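Local atomic coordinates of stage II sporulation protein SA (Bacillus subtilis, PDB entry 3O6Q), a protein that acts as the toxin of a type II toxin-antitoxin system that can kill the cell during sporulation and is neutralised by its cognate antitoxin SpoIISB. Residues D53-T58 and T139-I144; L23-T28 and E132-L137; V100-D103 and V108-I111; A47-I52 and A67-Y72; S73-K78 and D90-L95. All coordinates share one frame; numbering follows the deposited sequence.

Four of the five contacts are buried; interaction 5 lies at the surface, its centre about 17 Å from the centre of the chain. Interactions 1 and 2 share helix 132-148, which meets helix 45-61 through leucines in the first and helix 7-35 through a salt bridge and a leucine pair in the second; both also touch the second subunit. Interactions 1 and 4 share helix 45-61, the latter setting it on strand 66-71 by apolar contacts, with the D53-L69 hydrogen bond beside them. Backbone pairing dominates interaction 3, the hairpin at the far edge of the same antiparallel sheet. Interaction 5 relies on one amide-amide hydrogen bond, and its helix 88-96 packs against interaction 3.

Interaction 1: residues D53-T58 and T139-I144; sequences DKLLKT and TSLTSI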
# COMPACT_ATOMS: atom_id res chain seq x y z
N ASP A 53 -2.33 -17.55 -3.39
CA ASP A 53 -1.02 -17.84 -3.99
C ASP A 53 -0.82 -17.16 -5.38
O ASP A 53 0.24 -16.60 -5.61
CB ASP A 53 -0.78 -19.34 -4.10
CG ASP A 53 0.68 -19.68 -4.43
OD1 ASP A 53 1.57 -19.27 -3.66
OD2 ASP A 53 0.94 -20.35 -5.46
N LYS A 54 -1.80 -17.17 -6.28
CA LYS A 54 -1.58 -16.59 -7.64
C LYS A 54 -1.51 -15.07 -7.62
O LYS A 54 -0.81 -14.46 -8.43
CB LYS A 54 -2.65 -17.03 -8.66
CG LYS A 54 -2.63 -18.52 -8.96
CD LYS A 54 -3.21 -18.88 -10.32
CE LYS A 54 -2.92 -20.36 -10.67
NZ LYS A 54 -3.45 -20.77 -12.01
N LEU A 55 -2.23 -14.48 -6.68
CA LEU A 55 -2.27 -13.04 -6.54
C LEU A 55 -0.96 -12.54 -5.98
O LEU A 55 -0.37 -11.59 -6.49
CB LEU A 55 -3.41 -12.67 -5.59
CG LEU A 55 -3.66 -11.18 -5.41
CD1 LEU A 55 -3.87 -10.51 -6.75
CD2 LEU A 55 -4.83 -10.95 -4.39
N LEU A 56 -0.50 -13.19 -4.92
CA LEU A 56 0.80 -12.85 -4.34
C LEU A 56 1.85 -12.97 -5.44
O LEU A 56 2.63 -12.07 -5.62
CB LEU A 56 1.14 -13.73 -3.13
CG LEU A 56 0.18 -13.71 -1.92
CD1 LEU A 56 0.72 -14.58 -0.85
CD2 LEU A 56 -0.01 -12.36 -1.38
N LYS A 57 1.83 -14.06 -6.19
CA LYS A 57 2.79 -14.25 -7.25
C LYS A 57 2.73 -13.21 -8.35
O LYS A 57 3.76 -12.80 -8.85
CB LYS A 57 2.67 -15.64 -7.84
CG LYS A 57 3.44 -16.65 -7.02
CD LYS A 57 3.11 -18.08 -7.33
CE LYS A 57 3.87 -18.98 -6.37
NZ LYS A 57 3.40 -20.37 -6.52
N THR A 58 1.55 -12.74 -8.70
CA THR A 58 1.41 -11.73 -9.74
C THR A 58 2.20 -10.47 -9.37
O THR A 58 2.92 -9.88 -10.19
CB THR A 58 -0.09 -11.42 -9.97
OG1 THR A 58 -0.73 -12.58 -10.54
CG2 THR A 58 -0.27 -10.20 -10.87
N THR A 139 0.12 -8.58 2.90
CA THR A 139 -1.10 -8.85 3.66
C THR A 139 -2.27 -8.00 3.18
O THR A 139 -3.38 -8.46 3.14
CB THR A 139 -0.90 -8.78 5.18
OG1 THR A 139 -0.53 -7.45 5.61
CG2 THR A 139 0.12 -9.79 5.56
N SER A 140 -2.02 -6.75 2.81
CA SER A 140 -3.03 -5.94 2.14
C SER A 140 -3.70 -6.65 1.00
O SER A 140 -4.91 -6.58 0.84
CB SER A 140 -2.39 -4.68 1.56
OG SER A 140 -2.00 -3.84 2.65
N LEU A 141 -2.92 -7.37 0.22
CA LEU A 141 -3.47 -8.06 -0.94
C LEU A 141 -4.40 -9.21 -0.56
O LEU A 141 -5.42 -9.45 -1.19
CB LEU A 141 -2.32 -8.61 -1.81
CG LEU A 141 -1.56 -7.72 -2.77
CD1 LEU A 141 -0.34 -8.54 -3.21
CD2 LEU A 141 -2.46 -7.35 -3.97
N THR A 142 -4.02 -9.96 0.46
CA THR A 142 -4.88 -11.00 1.01
C THR A 142 -6.19 -10.39 1.48
O THR A 142 -7.23 -11.01 1.33
CB THR A 142 -4.22 -11.73 2.21
OG1 THR A 142 -4.02 -10.81 3.28
CG2 THR A 142 -2.88 -12.36 1.84
N SER A 143 -6.16 -9.18 2.01
CA SER A 143 -7.40 -8.51 2.43
C SER A 143 -8.24 -8.09 1.24
O SER A 143 -9.44 -8.31 1.24
CB SER A 143 -7.11 -7.31 3.34
OG SER A 143 -6.58 -7.78 4.58
N ILE A 144 -7.60 -7.55 0.21
CA ILE A 144 -8.30 -7.22 -1.02
C ILE A 144 -8.91 -8.46 -1.64
O ILE A 144 -10.03 -8.43 -2.10
CB ILE A 144 -7.38 -6.56 -2.03
CG1 ILE A 144 -6.89 -5.21 -1.48
CG2 ILE A 144 -8.10 -6.41 -3.38
CD1 ILE A 144 -5.53 -4.77 -2.01
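Next to L55, which packs on L141 across the contact, the carbonyl oxygen of K54 is gripped twice by one residue. T58 N reaches K54 O at 2.9 Å in the regular helical bond, and T58 OG1 reaches K54 O at 2.8 Å from the opposite face of the carbonyl plane. The hydroxyl is thereby tied back onto its own helix, 45-61. A second tie, the salt bridge from K57 NZ to D53 OD2 at 2.7 Å, uses the syn side of the carboxylate; D53 OD2 also bridges to a basic side chain of another protein chain. These polar groups belong to the far side of the helix. Toward helix 132-148 it presents leucines. The two short axes pass 10.0 Å apart at their closest, their directions 134° from each other. L55 holds CG anti to its own N (chi1 -176°), which carries CD2 to 3.6 Å from L141 O and CG to 4.3 Å from L141 CD2. One residue on, L56 reaches in with a single methyl: CD2 lies 4.2 Å from L141 CD1 and 4.3 Å from T142 CG2, touching both neighbours on the facing helix. L141 is thus met by both leucines, and Y29 of helix 7-35 and Y59 add to its surroundings. Beyond, I144 packs on I144 of the second subunit. The chemistry implies a division of labour around helix 45-61: leucine methyls pack against helix 132-148, while D53, K54 and K57 also meet another protein chain and D53 OD1 takes L69 N of the sheet.

Interaction 2: residues L23-T28 and E132-L137; sequences LNRLKT and EFDYLL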
# COMPACT_ATOMS: atom_id res chain seq x y z
N LEU A 23 9.28 2.95 -2.79
CA LEU A 23 8.57 3.75 -3.77
C LEU A 23 8.32 2.93 -5.04
O LEU A 23 7.19 2.93 -5.54
CB LEU A 23 9.33 5.02 -4.11
CG LEU A 23 8.74 5.91 -5.22
CD1 LEU A 23 7.35 6.34 -4.93
CD2 LEU A 23 9.65 7.10 -5.48
N ASN A 24 9.34 2.22 -5.53
CA ASN A 24 9.17 1.38 -6.75
C ASN A 24 8.14 0.26 -6.55
O ASN A 24 7.26 0.01 -7.41
CB ASN A 24 10.49 0.75 -7.22
CG ASN A 24 11.48 1.77 -7.77
OD1 ASN A 24 11.11 2.89 -8.14
ND2 ASN A 24 12.76 1.37 -7.85
N ARG A 25 8.23 -0.42 -5.42
CA ARG A 25 7.33 -1.55 -5.17
C ARG A 25 5.91 -1.02 -5.02
O ARG A 25 4.98 -1.65 -5.46
CB ARG A 25 7.78 -2.34 -3.95
CG ARG A 25 9.02 -3.11 -4.18
CD ARG A 25 9.41 -4.00 -3.00
NE ARG A 25 10.61 -4.76 -3.28
CZ ARG A 25 11.30 -5.46 -2.38
NH1 ARG A 25 10.94 -5.49 -1.09
NH2 ARG A 25 12.38 -6.12 -2.78
N LEU A 26 5.76 0.17 -4.43
CA LEU A 26 4.44 0.75 -4.24
C LEU A 26 3.88 1.27 -5.58
O LEU A 26 2.70 1.10 -5.87
CB LEU A 26 4.45 1.82 -3.14
CG LEU A 26 3.02 2.32 -2.80
CD1 LEU A 26 2.07 1.18 -2.34
CD2 LEU A 26 3.09 3.47 -1.78
N LYS A 27 4.74 1.84 -6.42
CA LYS A 27 4.38 2.14 -7.82
C LYS A 27 3.86 0.92 -8.57
O LYS A 27 2.83 0.97 -9.24
CB LYS A 27 5.58 2.70 -8.58
CG LYS A 27 5.87 4.16 -8.27
CD LYS A 27 7.19 4.60 -8.80
CE LYS A 27 7.17 4.72 -10.31
NZ LYS A 27 8.52 5.24 -10.72
N THR A 28 4.57 -0.17 -8.49
CA THR A 28 4.11 -1.42 -9.10
C THR A 28 2.79 -1.90 -8.56
O THR A 28 1.92 -2.30 -9.32
CB THR A 28 5.16 -2.49 -8.95
OG1 THR A 28 6.35 -2.02 -9.61
CG2 THR A 28 4.73 -3.85 -9.58
N GLU A 132 9.03 -5.63 6.94
CA GLU A 132 7.66 -5.31 7.28
C GLU A 132 6.85 -4.52 6.21
O GLU A 132 5.64 -4.69 6.14
CB GLU A 132 7.61 -4.59 8.61
CG GLU A 132 8.22 -3.22 8.63
CD GLU A 132 9.69 -3.16 8.31
OE1 GLU A 132 10.52 -3.96 8.82
OE2 GLU A 132 10.03 -2.23 7.56
N PHE A 133 7.49 -3.70 5.38
CA PHE A 133 6.79 -3.04 4.30
C PHE A 133 6.16 -4.09 3.41
O PHE A 133 5.01 -3.96 2.95
CB PHE A 133 7.75 -2.20 3.46
CG PHE A 133 8.09 -0.83 4.04
CD1 PHE A 133 9.15 -0.69 4.95
CD2 PHE A 133 7.39 0.30 3.64
CE1 PHE A 133 9.51 0.60 5.49
CE2 PHE A 133 7.70 1.59 4.16
CZ PHE A 133 8.78 1.74 5.08
N ASP A 134 6.91 -5.14 3.17
CA ASP A 134 6.40 -6.21 2.34
C ASP A 134 5.33 -7.02 3.04
O ASP A 134 4.34 -7.39 2.45
CB ASP A 134 7.56 -7.06 1.88
CG ASP A 134 8.60 -6.21 1.20
OD1 ASP A 134 8.27 -5.64 0.16
OD2 ASP A 134 9.71 -6.02 1.75
N TYR A 135 5.50 -7.24 4.33
CA TYR A 135 4.43 -7.76 5.14
C TYR A 135 3.15 -6.95 4.88
O TYR A 135 2.08 -7.50 4.64
CB TYR A 135 4.81 -7.69 6.62
CG TYR A 135 3.66 -7.82 7.55
CD1 TYR A 135 3.14 -9.05 7.85
CD2 TYR A 135 3.09 -6.71 8.13
CE1 TYR A 135 2.09 -9.19 8.72
CE2 TYR A 135 2.03 -6.84 9.00
CZ TYR A 135 1.53 -8.09 9.29
OH TYR A 135 0.45 -8.27 10.17
N LEU A 136 3.28 -5.63 4.93
CA LEU A 136 2.11 -4.76 4.81
C LEU A 136 1.49 -4.87 3.43
O LEU A 136 0.29 -5.02 3.32
CB LEU A 136 2.48 -3.33 5.17
CG LEU A 136 2.78 -3.15 6.68
CD1 LEU A 136 3.30 -1.73 7.09
CD2 LEU A 136 1.51 -3.54 7.51
N LEU A 137 2.31 -4.84 2.39
CA LEU A 137 1.79 -4.91 1.03
C LEU A 137 1.19 -6.27 0.79
O LEU A 137 0.09 -6.40 0.25
CB LEU A 137 2.88 -4.65 0.00
CG LEU A 137 3.31 -3.19 -0.12
CD1 LEU A 137 4.56 -3.13 -0.97
CD2 LEU A 137 2.16 -2.33 -0.68
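The near-parallel helix pair 7-35 and 132-148, which also faces the second subunit, is joined here by R25 to D134 and by L26 to L137. The short axes run 9° from parallel and 11.6 Å apart, a wide spacing that R25 spans by its length. R25 stretches out fully from CG to NE and brings NH1 to D134 OD1 at 3.0 Å in a salt bridge. That hydrogen bond is bent, with an N-H...O angle of 131°, and it meets the syn side of OD1 from outside the carboxylate plane; guanidinium and carboxylate are turned 58° against each other. D134 OD2 also stands close, 3.1 Å from R25 NH1, at the edge of the guanidinium and in its plane. Both polar ends have further partners that fix them: R25 NH1 donates to I129 O, while D134 OD2 is bonded to Y22 OH and T131 N. The buried charges are therefore satisfied from several sides, and Y22 acts as a second-shell support for the carboxylate. Alongside the ion pair, L26 and L137 cross at about a right angle, L26 CD1 meeting L137 CD2 at 3.9 Å. A looser touch joins R25 CB to L137 CD1 at 4.5 Å, linking the polar and apolar parts. Across the subunit boundary L23 packs on F133 and L26 on L136 of the second subunit. The arrangement is consistent with a four-helix arrangement across the dimer, two helices from each subunit, with largely apolar side chains such as L23, L26 and F133 between the subunits.

Interaction 3: residues V100-D103 and V108-I111; sequences VYYD and VVLI
V100-D103 and V108-I111 are the two sides of a beta hairpin, running 171° apart, with the short strand 101-102 at the edge of the antiparallel sheet. Backbone bonds come first. Y101 and L110 form the hydrogen-bonded pair: Y101 N donates to L110 O at 2.8 Å, and L110 N returns the bond to Y101 O, also at 2.8 Å. Y102 and V109 make the adjoining non-hydrogen-bonded pair, flanked by CA-H...O contacts from V109 CA to Y101 O and from Y102 CA to V108 O. Toward the turn the pairing slackens, and D103 N to V108 O is a weak 3.4 Å bond. Apolar contacts fall on the two faces of the sheet. On one, the Y102 ring lies beside V109, pointing the same way, with Y102 CE1 3.4 Å from V109 CG1; V100 CG1 lies over one face of that ring, offset toward its rim, and is 3.8 Å from V109 CG1. The hydroxyl of Y102 bonds to the backbone of another protein chain. On the other face, Y101 runs along L110, its CD2 4.1 Å from L110 CD1, under cover of helix 88-96 through V91, R94 and L95. The polar side-chain bond closes the hairpin. D103 places CG between its own N and carbonyl carbon (chi1 75°), turning the carboxylate back to the partner strand; D103 OD1 also accepts from K107 N in the turn. V108 N meets D103 OD1 at 3.0 Å from above the carboxylate, 65° out of its plane.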
# COMPACT_ATOMS: atom_id res chain seq x y z
N VAL A 100 4.87 -13.27 13.09
CA VAL A 100 5.74 -13.15 11.94
C VAL A 100 7.18 -13.51 12.33
O VAL A 100 7.60 -13.23 13.45
CB VAL A 100 5.70 -11.74 11.37
CG1 VAL A 100 6.54 -11.69 10.11
CG2 VAL A 100 4.27 -11.34 11.09
N TYR A 101 7.91 -14.13 11.41
CA TYR A 101 9.33 -14.37 11.59
C TYR A 101 10.14 -13.64 10.52
O TYR A 101 9.88 -13.77 9.30
CB TYR A 101 9.67 -15.84 11.52
CG TYR A 101 11.17 -16.12 11.58
CD1 TYR A 101 11.83 -16.32 12.79
CD2 TYR A 101 11.92 -16.18 10.42
CE1 TYR A 101 13.21 -16.57 12.82
CE2 TYR A 101 13.29 -16.45 10.43
CZ TYR A 101 13.93 -16.62 11.62
OH TYR A 101 15.28 -16.89 11.57
N TYR A 102 11.11 -12.87 10.99
CA TYR A 102 12.09 -12.23 10.14
C TYR A 102 13.46 -12.77 10.48
O TYR A 102 13.76 -13.04 11.65
CB TYR A 102 12.17 -10.76 10.42
CG TYR A 102 10.89 -9.98 10.23
CD1 TYR A 102 10.51 -9.58 8.97
CD2 TYR A 102 10.12 -9.59 11.32
CE1 TYR A 102 9.37 -8.88 8.76
CE2 TYR A 102 8.95 -8.85 11.13
CZ TYR A 102 8.58 -8.48 9.84
OH TYR A 102 7.43 -7.72 9.60
N ASP A 103 14.28 -12.90 9.45
CA ASP A 103 15.69 -13.09 9.62
C ASP A 103 16.27 -11.74 10.01
O ASP A 103 15.59 -10.71 9.89
CB ASP A 103 16.27 -13.60 8.29
CG ASP A 103 16.38 -12.54 7.27
OD1 ASP A 103 15.32 -11.92 7.04
OD2 ASP A 103 17.49 -12.34 6.72
N VAL A 108 14.23 -12.80 4.40
CA VAL A 108 13.07 -13.69 4.58
C VAL A 108 12.04 -13.05 5.54
O VAL A 108 12.39 -12.55 6.60
CB VAL A 108 13.49 -15.10 5.20
CG1 VAL A 108 12.29 -16.05 5.27
CG2 VAL A 108 14.62 -15.74 4.42
N VAL A 109 10.77 -13.06 5.14
CA VAL A 109 9.66 -12.78 6.03
C VAL A 109 8.72 -13.97 5.96
O VAL A 109 8.35 -14.39 4.88
CB VAL A 109 8.89 -11.56 5.56
CG1 VAL A 109 7.93 -11.13 6.60
CG2 VAL A 109 9.84 -10.44 5.27
N LEU A 110 8.38 -14.56 7.11
CA LEU A 110 7.41 -15.68 7.17
C LEU A 110 6.24 -15.24 8.03
O LEU A 110 6.42 -14.80 9.17
CB LEU A 110 8.03 -16.94 7.72
CG LEU A 110 9.29 -17.43 6.99
CD1 LEU A 110 9.85 -18.60 7.79
CD2 LEU A 110 9.07 -17.76 5.50
N ILE A 111 5.04 -15.37 7.46
CA ILE A 111 3.83 -14.74 7.98
C ILE A 111 2.78 -15.82 8.14
O ILE A 111 2.27 -16.34 7.14
CB ILE A 111 3.31 -13.69 7.00
CG1 ILE A 111 4.42 -12.77 6.51
CG2 ILE A 111 2.24 -12.84 7.64
CD1 ILE A 111 3.95 -11.79 5.42

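Interaction 4: residues A47-I52 and A67-Y72; sequences AYAEGI and ASLCHY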
# COMPACT_ATOMS: atom_id res chain seq x y z
N ALA A 47 -9.22 -23.88 -3.27
CA ALA A 47 -9.41 -22.88 -4.32
C ALA A 47 -8.97 -21.52 -3.79
O ALA A 47 -8.20 -20.80 -4.44
CB ALA A 47 -10.83 -22.82 -4.79
N TYR A 48 -9.50 -21.17 -2.62
CA TYR A 48 -9.13 -19.94 -1.97
C TYR A 48 -7.62 -19.85 -1.84
O TYR A 48 -7.03 -18.84 -2.18
CB TYR A 48 -9.79 -19.85 -0.58
CG TYR A 48 -9.84 -18.45 0.01
CD1 TYR A 48 -11.02 -17.71 -0.01
CD2 TYR A 48 -8.71 -17.86 0.56
CE1 TYR A 48 -11.09 -16.40 0.52
CE2 TYR A 48 -8.77 -16.56 1.08
CZ TYR A 48 -9.97 -15.83 1.06
OH TYR A 48 -10.05 -14.54 1.59
N ALA A 49 -6.98 -20.90 -1.33
CA ALA A 49 -5.51 -20.83 -1.11
C ALA A 49 -4.76 -20.65 -2.44
O ALA A 49 -3.79 -19.92 -2.50
CB ALA A 49 -4.98 -22.03 -0.33
N GLU A 50 -5.27 -21.28 -3.51
CA GLU A 50 -4.73 -21.13 -4.87
C GLU A 50 -4.82 -19.71 -5.41
O GLU A 50 -3.84 -19.20 -5.94
CB GLU A 50 -5.48 -22.02 -5.84
CG GLU A 50 -5.00 -21.83 -7.26
CD GLU A 50 -5.46 -22.90 -8.20
OE1 GLU A 50 -6.08 -23.89 -7.75
OE2 GLU A 50 -5.20 -22.75 -9.41
N GLY A 51 -5.98 -19.09 -5.28
CA GLY A 51 -6.16 -17.71 -5.64
C GLY A 51 -5.28 -16.73 -4.87
O GLY A 51 -4.76 -15.78 -5.45
N ILE A 52 -5.12 -16.93 -3.58
CA ILE A 52 -4.22 -16.10 -2.81
C ILE A 52 -2.77 -16.29 -3.27
O ILE A 52 -2.08 -15.32 -3.56
CB ILE A 52 -4.37 -16.38 -1.32
CG1 ILE A 52 -5.73 -15.83 -0.87
CG2 ILE A 52 -3.20 -15.84 -0.58
CD1 ILE A 52 -5.70 -14.65 0.07
N ALA A 67 7.19 -14.63 -3.58
CA ALA A 67 6.14 -14.89 -2.60
C ALA A 67 5.52 -16.26 -2.89
O ALA A 67 5.40 -16.68 -4.05
CB ALA A 67 5.11 -13.81 -2.62
N SER A 68 5.13 -16.96 -1.81
CA SER A 68 4.51 -18.28 -1.89
C SER A 68 3.57 -18.43 -0.71
O SER A 68 3.71 -17.75 0.30
CB SER A 68 5.54 -19.38 -1.79
OG SER A 68 6.57 -19.23 -2.73
N LEU A 69 2.62 -19.34 -0.87
CA LEU A 69 1.69 -19.73 0.16
C LEU A 69 2.00 -21.17 0.48
O LEU A 69 1.88 -22.04 -0.37
CB LEU A 69 0.25 -19.60 -0.34
CG LEU A 69 -0.79 -19.76 0.79
CD1 LEU A 69 -0.50 -18.82 1.94
CD2 LEU A 69 -2.20 -19.49 0.32
N CYS A 70 2.45 -21.43 1.71
CA CYS A 70 2.95 -22.73 2.07
C CYS A 70 2.04 -23.37 3.10
O CYS A 70 1.61 -22.70 4.04
CB CYS A 70 4.39 -22.61 2.60
SG CYS A 70 5.59 -22.02 1.41
N HIS A 71 1.73 -24.65 2.91
CA HIS A 71 0.96 -25.38 3.90
C HIS A 71 1.77 -25.35 5.18
O HIS A 71 3.00 -25.39 5.15
CB HIS A 71 0.70 -26.82 3.43
CG HIS A 71 -0.34 -26.93 2.35
ND1 HIS A 71 -1.69 -26.96 2.62
CD2 HIS A 71 -0.22 -27.02 1.00
CE1 HIS A 71 -2.36 -27.06 1.48
NE2 HIS A 71 -1.49 -27.08 0.49
N TYR A 72 1.08 -25.25 6.31
CA TYR A 72 1.74 -25.27 7.60
C TYR A 72 0.87 -26.05 8.60
O TYR A 72 0.59 -25.58 9.70
CB TYR A 72 2.03 -23.83 8.06
CG TYR A 72 3.02 -23.78 9.20
CD1 TYR A 72 4.39 -23.88 8.98
CD2 TYR A 72 2.59 -23.66 10.51
CE1 TYR A 72 5.30 -23.88 10.03
CE2 TYR A 72 3.49 -23.64 11.56
CZ TYR A 72 4.84 -23.75 11.32
OH TYR A 72 5.73 -23.75 12.39
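A49 and I52, one turn apart on helix 45-61, receive L69 from strand 66-71, the outermost strand at one end of the antiparallel sheet, so that the helix packs on the edge strand. The apolar contacts all run through one methyl group. L69 CD2 lies 3.8 Å from A49 CB and 3.9 Å from I52 CG2, with I52 CB a little farther at 4.1 Å from L69 CD2. In the leucine CG lies opposite the backbone N (chi1 -170°), which sends the branch out from the strand to the helix. I52 offers CG2 to it and crosses L69 obliquely, while its other branch leads away to T142 and Y145 of helix 132-148. A49 has just a CB to offer, which lets L69 come close to the helix backbone. Side chains from elsewhere in the sheet surround these residues: F113 of strand 108-115 meets both I52 and L69, and Y120 of strand 118-125 meets both A49 and L69. Polar links lie beside this core. The strand is pinned to the helix by L69 N, which donates to D53 OD1, while S68 and C70 pair through the backbone with K123 and V121 of the next strand. C70 is joined by a disulfide to another protein chain, which also packs on S68, L69 and H71. Between A47-I52 and A67-Y72 the closest approach is again that of the methyl, with L69 CD2 resting 3.3 Å from the carbonyl oxygen A49 O.

Interaction 5: residues S73-K78 and D90-L95; sequences STQADK and DVQTRL
Q75 and Q92 join two short helices, 75-82 and 88-96, the first of which opens with a capping box formed by T74 and D77. The close part of the contact is a single bond between amides: Q75 NE2 donates to Q92 OE1 at 2.9 Å, nearly straight at 166°. Q92 OE1 lies in the amide plane of Q75, whereas the donor sits off the carbonyl plane of Q92, the two amides being turned 42° against each other. A bend in Q75 (chi2 59°) swings its end round to the facing helix, where the extended Q92 meets it at about a right angle. Q75 NE2 has a second acceptor in D79 OD1, which helps fix its amide. On the inner side K78 CB packs 3.8 Å from Q92 OE1, and the lysine chain runs on to a salt bridge with D96. There too L95 and V91 touch L110 of the sheet, and Y72 packs on K78, Q92 and L95. The outer side is the loose one: Q75 itself is exposed to solvent, as are S73 and the N-cap residue T74. There the first helix secures its own start, since D77 returns a bond to the backbone before it: T74 N donates to D77 OD2 at 3.0 Å from above the carboxylate plane.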
# COMPACT_ATOMS: atom_id res chain seq x y z
N SER A 73 0.48 -27.25 8.17
CA SER A 73 -0.38 -28.15 8.92
C SER A 73 0.39 -29.33 9.52
O SER A 73 0.41 -29.54 10.72
CB SER A 73 -1.46 -28.72 8.00
OG SER A 73 -2.22 -27.68 7.48
N THR A 74 0.96 -30.13 8.63
CA THR A 74 1.64 -31.36 9.04
C THR A 74 3.07 -31.01 9.40
O THR A 74 3.60 -29.98 8.98
CB THR A 74 1.62 -32.38 7.91
OG1 THR A 74 2.03 -31.75 6.68
CG2 THR A 74 0.21 -32.90 7.72
N GLN A 75 3.68 -31.85 10.24
CA GLN A 75 5.04 -31.62 10.67
C GLN A 75 5.95 -31.59 9.45
O GLN A 75 6.94 -30.87 9.44
CB GLN A 75 5.48 -32.71 11.67
CG GLN A 75 6.89 -32.52 12.29
CD GLN A 75 7.05 -31.20 13.07
OE1 GLN A 75 6.36 -30.95 14.08
NE2 GLN A 75 7.96 -30.35 12.61
N ALA A 76 5.59 -32.36 8.44
CA ALA A 76 6.35 -32.37 7.19
C ALA A 76 6.34 -30.99 6.56
O ALA A 76 7.36 -30.52 6.11
CB ALA A 76 5.79 -33.40 6.21
N ASP A 77 5.18 -30.34 6.55
CA ASP A 77 5.06 -28.97 6.06
C ASP A 77 5.95 -28.02 6.84
O ASP A 77 6.59 -27.13 6.27
CB ASP A 77 3.61 -28.45 6.18
CG ASP A 77 2.63 -29.28 5.38
OD1 ASP A 77 3.06 -29.90 4.40
OD2 ASP A 77 1.43 -29.32 5.77
N LYS A 78 6.00 -28.22 8.15
CA LYS A 78 6.75 -27.33 9.02
C LYS A 78 8.25 -27.53 8.79
O LYS A 78 8.98 -26.55 8.59
CB LYS A 78 6.37 -27.56 10.49
CG LYS A 78 4.88 -27.39 10.75
CD LYS A 78 4.53 -27.45 12.22
CE LYS A 78 3.06 -27.12 12.45
NZ LYS A 78 2.82 -26.76 13.88
N ASP A 90 13.42 -22.66 16.82
CA ASP A 90 13.00 -21.29 17.16
C ASP A 90 12.03 -20.75 16.11
O ASP A 90 10.98 -20.17 16.44
CB ASP A 90 14.22 -20.34 17.29
CG ASP A 90 13.84 -18.81 17.14
OD1 ASP A 90 14.38 -18.15 16.22
OD2 ASP A 90 13.00 -18.27 17.90
N VAL A 91 12.39 -20.92 14.84
CA VAL A 91 11.53 -20.47 13.77
C VAL A 91 10.16 -21.12 13.96
O VAL A 91 9.15 -20.45 13.95
CB VAL A 91 12.10 -20.82 12.37
CG1 VAL A 91 11.13 -20.37 11.26
CG2 VAL A 91 13.49 -20.20 12.18
N GLN A 92 10.15 -22.42 14.18
CA GLN A 92 8.90 -23.15 14.33
C GLN A 92 8.07 -22.66 15.50
O GLN A 92 6.85 -22.59 15.38
CB GLN A 92 9.17 -24.64 14.49
CG GLN A 92 7.96 -25.52 14.25
CD GLN A 92 8.21 -26.96 14.47
OE1 GLN A 92 8.63 -27.64 13.56
NE2 GLN A 92 7.89 -27.46 15.65
N THR A 93 8.71 -22.36 16.62
CA THR A 93 7.94 -21.97 17.80
C THR A 93 7.28 -20.62 17.52
O THR A 93 6.11 -20.42 17.84
CB THR A 93 8.74 -22.09 19.16
OG1 THR A 93 10.08 -21.63 19.02
CG2 THR A 93 8.79 -23.57 19.63
N ARG A 94 7.98 -19.73 16.83
CA ARG A 94 7.39 -18.42 16.49
C ARG A 94 6.17 -18.60 15.63
O ARG A 94 5.11 -18.03 15.89
CB ARG A 94 8.35 -17.52 15.71
CG ARG A 94 9.53 -16.93 16.43
CD ARG A 94 9.60 -15.43 16.10
NE ARG A 94 10.93 -14.89 16.36
CZ ARG A 94 11.48 -13.87 15.71
NH1 ARG A 94 10.84 -13.25 14.71
NH2 ARG A 94 12.70 -13.47 16.04
N LEU A 95 6.33 -19.39 14.59
CA LEU A 95 5.27 -19.57 13.65
C LEU A 95 4.08 -20.27 14.28
O LEU A 95 2.94 -19.83 14.12
CB LEU A 95 5.77 -20.38 12.46
CG LEU A 95 6.73 -19.67 11.52
CD1 LEU A 95 7.14 -20.73 10.52
CD2 LEU A 95 6.08 -18.49 10.84